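Local coordinates for uncharacterized protein (Borrelia turicatae, PDB 5VJ4) that is of unknown function but is probably a surface protein that may bind lipid, encoded by a gene differentially regulated in the tick-mammal transmission cycle, at residues A[183-186]-A[187-191]; A[271-274]-A[275-279]; A[302-305]-A[306-310]. All coordinates share one frame; numbering follows the deposited sequence.

Contact 1: residues A[183-186]-A[187-191]; sequences QNMC and KRYDG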
ATOM      1  N   GLN A 183      19.525   1.301  -1.764  1.00 65.68           N
ATOM      2  CA  GLN A 183      19.302   2.174  -0.620  1.00 58.59           C
ATOM      3  C   GLN A 183      17.798   2.369  -0.386  1.00 67.79           C
ATOM      4  O   GLN A 183      17.336   2.216   0.753  1.00 55.06           O
ATOM      5  CB  GLN A 183      19.984   3.512  -0.817  1.00 68.31           C
ATOM      6  CG  GLN A 183      21.495   3.448  -0.732  1.00 88.66           C
ATOM      7  CD  GLN A 183      22.152   4.758  -1.114  1.00 89.39           C
ATOM      8  OE1 GLN A 183      21.631   5.514  -1.942  1.00 90.74           O
ATOM      9  NE2 GLN A 183      23.313   5.029  -0.526  1.00 80.06           N
ATOM     10  N   ASN A 184      17.036   2.659  -1.451  1.00 43.24           N
ATOM     11  CA  ASN A 184      15.596   2.809  -1.300  1.00 58.87           C
ATOM     12  C   ASN A 184      14.936   1.591  -0.678  1.00 70.88           C
ATOM     13  O   ASN A 184      14.135   1.723   0.249  1.00 62.77           O
ATOM     14  CB  ASN A 184      14.946   3.185  -2.615  1.00 73.08           C
ATOM     15  CG  ASN A 184      15.489   4.486  -3.156  1.00 77.14           C
ATOM     16  OD1 ASN A 184      16.374   5.094  -2.555  1.00 79.35           O
ATOM     17  ND2 ASN A 184      14.957   4.930  -4.281  1.00 91.70           N
HETATM   18  N   MSE A 185      15.307   0.405  -1.155  1.00 58.51           N
HETATM   19  CA  MSE A 185      14.787  -0.789  -0.543  1.00 58.17           C
HETATM   20  C   MSE A 185      15.269  -0.839   0.890  1.00 61.07           C
HETATM   21  O   MSE A 185      14.474  -1.092   1.806  1.00 54.40           O
HETATM   22  CB  MSE A 185      15.144  -2.042  -1.308  1.00 50.46           C
HETATM   23  CG  MSE A 185      14.211  -3.213  -0.944  1.00 61.27           C
HETATM   24 SE   MSE A 185      12.284  -2.884  -1.290  1.00 69.52          SE
HETATM   25  CE  MSE A 185      12.398  -2.904  -3.268  1.00 71.82           C
ATOM     26  N   CYS A 186      16.553  -0.559   1.100  1.00 52.42           N
ATOM     27  CA  CYS A 186      17.106  -0.528   2.452  1.00 55.30           C
ATOM     28  C   CYS A 186      16.182   0.292   3.357  1.00 56.75           C
ATOM     29  O   CYS A 186      15.732  -0.223   4.389  1.00 63.14           O
ATOM     30  CB  CYS A 186      18.545  -0.017   2.451  1.00 63.91           C
ATOM     31  SG  CYS A 186      19.400  -0.125   4.032  1.00 88.69           S
ATOM     32  N   LYS A 187      15.827   1.508   2.930  1.00 47.39           N
ATOM     33  CA  LYS A 187      14.947   2.376   3.724  1.00 50.58           C
ATOM     34  C   LYS A 187      13.566   1.750   4.010  1.00 57.93           C
ATOM     35  O   LYS A 187      13.105   1.723   5.166  1.00 56.41           O
ATOM     36  CB  LYS A 187      14.826   3.762   3.088  1.00 66.39           C
ATOM     37  CG  LYS A 187      16.131   4.525   3.175  1.00 76.74           C
ATOM     38  CD  LYS A 187      16.223   5.730   2.250  1.00 98.82           C
ATOM     39  CE  LYS A 187      17.677   6.199   2.187  1.00123.07           C
ATOM     40  NZ  LYS A 187      17.855   7.566   1.628  1.00144.20           N
ATOM     41  N   ARG A 188      12.928   1.206   2.978  1.00 48.94           N
ATOM     42  CA  ARG A 188      11.638   0.539   3.183  1.00 49.48           C
ATOM     43  C   ARG A 188      11.762  -0.524   4.274  1.00 48.67           C
ATOM     44  O   ARG A 188      10.949  -0.573   5.199  1.00 45.09           O
ATOM     45  CB  ARG A 188      11.093  -0.061   1.884  1.00 47.06           C
ATOM     46  CG  ARG A 188      11.047   0.911   0.731  1.00 45.15           C
ATOM     47  CD  ARG A 188      10.030   0.536  -0.326  1.00 61.44           C
ATOM     48  NE  ARG A 188      10.134   1.413  -1.488  1.00 72.47           N
ATOM     49  CZ  ARG A 188      11.080   1.328  -2.422  1.00 63.69           C
ATOM     50  NH1 ARG A 188      12.037   0.388  -2.362  1.00 54.59           N
ATOM     51  NH2 ARG A 188      11.068   2.201  -3.416  1.00 66.49           N
ATOM     52  N   TYR A 189      12.821  -1.325   4.197  1.00 44.83           N
ATOM     53  CA  TYR A 189      13.015  -2.363   5.175  1.00 54.70           C
ATOM     54  C   TYR A 189      13.187  -1.772   6.586  1.00 65.84           C
ATOM     55  O   TYR A 189      12.554  -2.282   7.548  1.00 55.20           O
ATOM     56  CB  TYR A 189      14.173  -3.258   4.796  1.00 56.57           C
ATOM     57  CG  TYR A 189      13.998  -4.158   3.581  1.00 53.89           C
ATOM     58  CD1 TYR A 189      12.753  -4.399   3.002  1.00 68.76           C
ATOM     59  CD2 TYR A 189      15.107  -4.814   3.041  1.00 52.99           C
ATOM     60  CE1 TYR A 189      12.629  -5.246   1.900  1.00 59.02           C
ATOM     61  CE2 TYR A 189      14.981  -5.677   1.976  1.00 55.89           C
ATOM     62  CZ  TYR A 189      13.748  -5.884   1.400  1.00 57.93           C
ATOM     63  OH  TYR A 189      13.684  -6.735   0.323  1.00 74.18           O
ATOM     64  N   ASP A 190      13.984  -0.691   6.694  1.00 46.42           N
ATOM     65  CA  ASP A 190      14.098   0.078   7.957  1.00 47.15           C
ATOM     66  C   ASP A 190      12.721   0.378   8.527  1.00 47.10           C
ATOM     67  O   ASP A 190      12.410   0.007   9.674  1.00 55.09           O
ATOM     68  CB  ASP A 190      14.861   1.392   7.763  1.00 54.25           C
ATOM     69  CG  ASP A 190      16.382   1.209   7.773  1.00 75.04           C
ATOM     70  OD1 ASP A 190      16.865   0.153   8.240  1.00 57.08           O
ATOM     71  OD2 ASP A 190      17.096   2.132   7.307  1.00 99.01           O
ATOM     72  N   GLY A 191      11.874   0.968   7.691  1.00 39.14           N
ATOM     73  CA  GLY A 191      10.531   1.335   8.106  1.00 35.65           C
ATOM     74  C   GLY A 191       9.807   0.167   8.693  1.00 39.49           C
ATOM     75  O   GLY A 191       9.229   0.270   9.775  1.00 55.40           O
TER

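Contact 2: residues A[271-274]-A[275-279]; sequences NSVG and VYYVV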
ATOM      1  N   ASN A 271       3.031  -7.672  -7.912  1.00 61.02           N
ATOM      2  CA  ASN A 271       3.783  -6.668  -8.605  1.00 67.48           C
ATOM      3  C   ASN A 271       3.210  -5.283  -8.509  1.00 62.04           C
ATOM      4  O   ASN A 271       3.953  -4.299  -8.518  1.00 56.73           O
ATOM      5  CB  ASN A 271       4.098  -7.060 -10.037  1.00 56.28           C
ATOM      6  CG  ASN A 271       5.484  -7.724 -10.143  1.00117.72           C
ATOM      7  OD1 ASN A 271       6.473  -7.051 -10.436  1.00119.29           O
ATOM      8  ND2 ASN A 271       5.570  -9.032  -9.841  1.00 67.76           N
ATOM      9  N   SER A 272       1.898  -5.186  -8.373  1.00 44.28           N
ATOM     10  CA  SER A 272       1.312  -3.848  -8.340  1.00 61.01           C
ATOM     11  C   SER A 272       1.641  -3.208  -6.996  1.00 72.67           C
ATOM     12  O   SER A 272       2.035  -2.028  -6.882  1.00 64.92           O
ATOM     13  CB  SER A 272      -0.188  -3.916  -8.545  1.00 56.19           C
ATOM     14  OG  SER A 272      -0.513  -4.850  -9.549  1.00 67.93           O
ATOM     15  N   VAL A 273       1.511  -4.040  -5.983  1.00 58.21           N
ATOM     16  CA  VAL A 273       1.642  -3.628  -4.613  1.00 47.15           C
ATOM     17  C   VAL A 273       3.114  -3.354  -4.264  1.00 55.17           C
ATOM     18  O   VAL A 273       3.412  -2.442  -3.502  1.00 62.43           O
ATOM     19  CB  VAL A 273       1.018  -4.744  -3.757  1.00 50.78           C
ATOM     20  CG1 VAL A 273       1.799  -5.022  -2.503  1.00 50.87           C
ATOM     21  CG2 VAL A 273      -0.426  -4.414  -3.488  1.00 42.53           C
ATOM     22  N   GLY A 274       4.034  -4.129  -4.832  1.00 44.69           N
ATOM     23  CA  GLY A 274       5.450  -3.925  -4.577  1.00 50.22           C
ATOM     24  C   GLY A 274       5.997  -4.684  -3.379  1.00 50.94           C
ATOM     25  O   GLY A 274       5.267  -5.194  -2.515  1.00 57.61           O
ATOM     26  N   VAL A 275       7.312  -4.753  -3.337  1.00 51.20           N
ATOM     27  CA  VAL A 275       7.975  -5.529  -2.313  1.00 49.14           C
ATOM     28  C   VAL A 275       7.642  -5.108  -0.886  1.00 56.85           C
ATOM     29  O   VAL A 275       7.535  -5.954  -0.009  1.00 59.61           O
ATOM     30  CB  VAL A 275       9.468  -5.414  -2.487  1.00 46.93           C
ATOM     31  CG1 VAL A 275      10.178  -6.147  -1.373  1.00 62.84           C
ATOM     32  CG2 VAL A 275       9.860  -5.962  -3.849  1.00 56.11           C
ATOM     33  N   TYR A 276       7.524  -3.807  -0.656  1.00 55.55           N
ATOM     34  CA  TYR A 276       7.207  -3.298   0.655  1.00 40.19           C
ATOM     35  C   TYR A 276       5.941  -3.951   1.190  1.00 48.09           C
ATOM     36  O   TYR A 276       5.966  -4.507   2.290  1.00 46.80           O
ATOM     37  CB  TYR A 276       7.026  -1.815   0.550  1.00 41.18           C
ATOM     38  CG  TYR A 276       6.676  -1.088   1.807  1.00 49.98           C
ATOM     39  CD1 TYR A 276       7.656  -0.740   2.704  1.00 65.27           C
ATOM     40  CD2 TYR A 276       5.374  -0.672   2.062  1.00 64.81           C
ATOM     41  CE1 TYR A 276       7.360  -0.008   3.839  1.00 65.87           C
ATOM     42  CE2 TYR A 276       5.063   0.053   3.200  1.00 65.85           C
ATOM     43  CZ  TYR A 276       6.068   0.390   4.077  1.00 62.56           C
ATOM     44  OH  TYR A 276       5.776   1.091   5.211  1.00 75.10           O
ATOM     45  N   TYR A 277       4.848  -3.914   0.429  1.00 38.69           N
ATOM     46  CA  TYR A 277       3.626  -4.589   0.925  1.00 45.25           C
ATOM     47  C   TYR A 277       3.683  -6.099   0.875  1.00 52.40           C
ATOM     48  O   TYR A 277       3.047  -6.746   1.689  1.00 47.69           O
ATOM     49  CB  TYR A 277       2.356  -4.106   0.257  1.00 34.12           C
ATOM     50  CG  TYR A 277       2.142  -2.679   0.557  1.00 45.97           C
ATOM     51  CD1 TYR A 277       2.739  -1.685  -0.220  1.00 55.57           C
ATOM     52  CD2 TYR A 277       1.408  -2.305   1.664  1.00 52.11           C
ATOM     53  CE1 TYR A 277       2.592  -0.351   0.097  1.00 59.31           C
ATOM     54  CE2 TYR A 277       1.263  -0.982   1.994  1.00 53.44           C
ATOM     55  CZ  TYR A 277       1.863  -0.009   1.215  1.00 53.52           C
ATOM     56  OH  TYR A 277       1.718   1.320   1.536  1.00 64.47           O
ATOM     57  N   VAL A 278       4.450  -6.649  -0.060  1.00 44.84           N
ATOM     58  CA  VAL A 278       4.494  -8.065  -0.175  1.00 49.64           C
ATOM     59  C   VAL A 278       5.162  -8.639   1.059  1.00 57.87           C
ATOM     60  O   VAL A 278       4.631  -9.558   1.662  1.00 52.92           O
ATOM     61  CB  VAL A 278       5.204  -8.547  -1.440  1.00 53.76           C
ATOM     62  CG1 VAL A 278       5.504 -10.044  -1.335  1.00 41.08           C
ATOM     63  CG2 VAL A 278       4.321  -8.315  -2.637  1.00 54.16           C
ATOM     64  N   VAL A 279       6.314  -8.110   1.444  1.00 53.78           N
ATOM     65  CA  VAL A 279       7.015  -8.706   2.589  1.00 48.73           C
ATOM     66  C   VAL A 279       6.231  -8.553   3.886  1.00 49.11           C
ATOM     67  O   VAL A 279       6.206  -9.452   4.699  1.00 43.19           O
ATOM     68  CB  VAL A 279       8.460  -8.233   2.763  1.00 43.81           C
ATOM     69  CG1 VAL A 279       9.253  -8.576   1.524  1.00 44.11           C
ATOM     70  CG2 VAL A 279       8.555  -6.757   3.044  1.00 44.98           C
TER

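Contact 3: residues A[302-305]-A[306-310]; sequences VPDG and VVKQD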
ATOM      1  N   VAL A 302      -5.284 -31.357  25.301  1.00 95.72           N
ATOM      2  CA  VAL A 302      -6.552 -31.490  26.028  1.00 79.80           C
ATOM      3  C   VAL A 302      -7.009 -32.948  25.999  1.00117.78           C
ATOM      4  O   VAL A 302      -7.025 -33.566  24.919  1.00121.73           O
ATOM      5  CB  VAL A 302      -7.657 -30.581  25.445  1.00 85.65           C
ATOM      6  CG1 VAL A 302      -9.045 -31.057  25.855  1.00 88.91           C
ATOM      7  CG2 VAL A 302      -7.448 -29.125  25.853  1.00 83.12           C
ATOM      8  N   PRO A 303      -7.366 -33.507  27.181  1.00135.32           N
ATOM      9  CA  PRO A 303      -7.831 -34.877  27.215  1.00125.68           C
ATOM     10  C   PRO A 303      -9.060 -34.983  26.318  1.00150.59           C
ATOM     11  O   PRO A 303      -9.968 -34.108  26.353  1.00 85.38           O
ATOM     12  CB  PRO A 303      -8.211 -35.067  28.679  1.00 88.53           C
ATOM     13  CG  PRO A 303      -8.637 -33.712  29.109  1.00 93.23           C
ATOM     14  CD  PRO A 303      -7.573 -32.855  28.486  1.00126.37           C
ATOM     15  N   ASP A 304      -9.041 -36.025  25.491  1.00149.15           N
ATOM     16  CA  ASP A 304     -10.099 -36.284  24.556  1.00148.34           C
ATOM     17  C   ASP A 304     -11.427 -36.290  25.290  1.00143.27           C
ATOM     18  O   ASP A 304     -11.563 -36.983  26.300  1.00186.37           O
ATOM     19  CB  ASP A 304      -9.868 -37.622  23.883  1.00117.70           C
ATOM     20  CG  ASP A 304     -10.891 -37.903  22.828  1.00132.23           C
ATOM     21  OD1 ASP A 304     -11.913 -37.172  22.750  1.00120.81           O
ATOM     22  OD2 ASP A 304     -10.664 -38.856  22.062  1.00136.53           O
ATOM     23  N   GLY A 305     -12.390 -35.505  24.813  1.00100.71           N
ATOM     24  CA  GLY A 305     -13.641 -35.416  25.539  1.00 89.26           C
ATOM     25  C   GLY A 305     -14.581 -34.244  25.363  1.00118.78           C
ATOM     26  O   GLY A 305     -14.900 -33.835  24.236  1.00 71.86           O
ATOM     27  N   VAL A 306     -15.037 -33.738  26.505  1.00148.50           N
ATOM     28  CA  VAL A 306     -16.168 -32.816  26.610  1.00148.87           C
ATOM     29  C   VAL A 306     -15.998 -31.491  25.837  1.00164.07           C
ATOM     30  O   VAL A 306     -16.808 -31.168  24.952  1.00 89.25           O
ATOM     31  CB  VAL A 306     -16.536 -32.590  28.110  1.00125.77           C
ATOM     32  CG1 VAL A 306     -15.279 -32.615  29.004  1.00 66.03           C
ATOM     33  CG2 VAL A 306     -17.387 -31.327  28.314  1.00 76.83           C
ATOM     34  N   VAL A 307     -14.937 -30.753  26.145  1.00190.20           N
ATOM     35  CA  VAL A 307     -14.743 -29.425  25.543  1.00129.66           C
ATOM     36  C   VAL A 307     -13.668 -29.363  24.472  1.00140.74           C
ATOM     37  O   VAL A 307     -13.400 -28.287  23.925  1.00170.16           O
ATOM     38  CB  VAL A 307     -14.459 -28.322  26.589  1.00125.64           C
ATOM     39  CG1 VAL A 307     -15.727 -27.950  27.334  1.00110.12           C
ATOM     40  CG2 VAL A 307     -13.358 -28.741  27.542  1.00101.51           C
ATOM     41  N   LYS A 308     -13.042 -30.501  24.188  1.00133.23           N
ATOM     42  CA  LYS A 308     -12.039 -30.586  23.128  1.00101.38           C
ATOM     43  C   LYS A 308     -12.664 -30.201  21.797  1.00131.53           C
ATOM     44  O   LYS A 308     -12.088 -29.421  21.030  1.00156.37           O
ATOM     45  CB  LYS A 308     -11.447 -31.989  23.042  1.00 90.58           C
ATOM     46  CG  LYS A 308     -10.092 -32.044  22.364  1.00 62.87           C
ATOM     47  CD  LYS A 308      -9.503 -33.437  22.411  1.00 82.59           C
ATOM     48  CE  LYS A 308      -8.110 -33.486  21.800  1.00 85.93           C
ATOM     49  NZ  LYS A 308      -7.522 -34.854  21.863  1.00 91.85           N
ATOM     50  N   GLN A 309     -13.864 -30.719  21.564  1.00145.94           N
ATOM     51  CA  GLN A 309     -14.580 -30.467  20.326  1.00147.55           C
ATOM     52  C   GLN A 309     -14.867 -28.984  20.111  1.00124.65           C
ATOM     53  O   GLN A 309     -14.631 -28.444  19.033  1.00117.09           O
ATOM     54  CB  GLN A 309     -15.885 -31.272  20.276  1.00150.23           C
ATOM     55  CG  GLN A 309     -15.735 -32.764  20.535  1.00149.14           C
ATOM     56  CD  GLN A 309     -14.600 -33.416  19.753  1.00157.80           C
ATOM     57  OE1 GLN A 309     -14.079 -32.856  18.786  1.00153.08           O
ATOM     58  NE2 GLN A 309     -14.212 -34.606  20.175  1.00137.86           N
ATOM     59  N   ASP A 310     -15.360 -28.316  21.145  1.00119.06           N
ATOM     60  CA  ASP A 310     -15.750 -26.913  21.019  1.00118.15           C
ATOM     61  C   ASP A 310     -14.551 -26.067  20.674  1.00119.90           C
ATOM     62  O   ASP A 310     -14.649 -25.171  19.847  1.00128.51           O
ATOM     63  CB  ASP A 310     -16.393 -26.432  22.302  1.00128.89           C
ATOM     64  CG  ASP A 310     -17.393 -27.426  22.831  1.00151.64           C
ATOM     65  OD1 ASP A 310     -16.995 -28.490  23.394  1.00180.29           O
ATOM     66  OD2 ASP A 310     -18.590 -27.151  22.638  1.00143.51           O
TER

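Contact 1: residues A[183-186]-A[187-191]
Met185, a selenomethionine, lies across one face of the Tyr189 ring one helical turn further on. Its CG is the carbon that meets the face, 3.9 Å from the centroid of the Tyr189 ring and 23° off the ring normal, displaced toward the rim beside CZ: a CH-pi contact. Met185 SE follows at 4.6 Å from the same centroid but comes in at a slant, an oblique Met-aromatic contact. Bends at both chi2 (59°) and chi3 (70°) then turn the methyl CE away from the ring and against NH1 of Arg188, so Met185 bridges the aromatic and the guanidinium. Arg188 runs back along the helix: CG sits 3.2 Å from Asn184 O, the extended chain continues to NE, and one face of the guanidinium is turned to that same carbonyl, with Asn184 CB 4.0 Å from NH1. Four i to i+4 backbone bonds, 2.7 to 3.0 Å between N and O, from Lys187-Gln183 to Asp190-Cys186, set this spacing. Arg188 NE donates to Asn271 O of the second subunit, NH2 is also hydrogen-bonded outside the two segments, and a sulfate, probably from the crystallisation liquor, lies about 5 Å from the side chain. Asp190 OD1 is held by a salt bridge with Lys163 of helix 145-171 and a hydrogen bond with Tyr126, while Cys186 packs on the same lysine and Gln183 on Ile170. Within helix 176-201, Met185 and Tyr189 face Val275 of helix 263-301, Arg188 rests on Tyr276 of that helix, and Phe221 of helix 218-222 meets the Tyr189 ring edge-to-face.

Contact 2: residues A[271-274]-A[275-279]
Tyr277 and Val273 meet where helix 263-301 kinks, their side chains crossing at about a right angle. The approach of Tyr277 CB to Val273 CG1 is doubtful in the model. Beyond CB and CG the ring is placed more clearly: CD1 lies 3.4 Å from Val273 O, the carbonyl oxygen standing at the ring edge near its plane. Setting CG anti to the carbonyl carbon (chi1 -63°) carries the ring back over this preceding turn. One ring face receives the edge of the neighbouring Tyr276, whose CD2 sits 3.4 Å above the plane of the Tyr277 ring. The kink itself is made by Gly274: its positive phi of 89° is readily available to glycine, and the N atoms of Val275 and Tyr276 are left without bonds to the turn before. Regular helix resumes as Val278 N donates to Gly274 O at 3.0 Å, in the carbonyl plane. Val278 CG2 packs beside the same oxygen, 3.3 Å from Gly274 O. Further out, the Tyr277 ring meets Tyr277 of the second subunit with the planes at about 50°, and Val273 likewise packs on that tyrosine. At the far tip, Tyr277 OH hydrogen-bonds Phe339 O of the second subunit and, weakly, Gln340 OE1 there.

Contact 3: residues A[302-305]-A[306-310]
Lys308 and Val302 lie side by side and run antiparallel, the lysine reaching back from helix 308-334 along the turn that precedes it. Val302 CB is directed toward the lysine's segment, and CG1 lies 3.8 Å from both CB and CG of Lys308, a purely aliphatic overlap. With CG anti to the backbone N (chi1 -159°) and every later torsion extended, Lys308 becomes a straight rod laid across the bend of the chain. Its CD passes 3.6 Å from Asp304 CA, while CE lies 3.3 Å from Val302 O. At the end, NZ makes a weak hydrogen bond to Val302 O at 3.4 Å. Asp304 CB lies 4.2 Å from Lys308 NZ, but Asp304 OD1 is 5.0 Å from that nitrogen, too far for a salt bridge. Gln309 takes the next position: its chi1 of -52°, with CG beside the backbone N, puts CG 3.9 Å from Gly305 O. Gly305 turns the chain here with an extended backbone of positive phi (159°). Together these residues form the surface turn joining helix 263-301 to helix 308-334, with the lysine methylenes lying against the turn from Val302 to Asp304. The contact is therefore mainly one of methylenes, with one weak bond at its tip; the nearby Asp304 carboxylate probably favours the ammonium group electrostatically without fixing it at this protein surface.

Contacts 1 and 2 form one neighbourhood, their centres 13 Å apart, although they come from different helices. They touch directly: Arg188 CB lies 3.6 Å from Tyr276 CD1, and Met185 SE and Tyr189 OH each come 3.9 Å from Val275 CG1. Both also reach the second subunit, so the packing of helix 176-201 on the kinked part of helix 263-301 adjoins the dimer interface, with a sulfate near Arg188. Contact 3 stands apart at the far end of helix 263-301, its centre 42 Å from that of contact 2 and 47 Å from that of contact 1; no other chain of the assembly touches it.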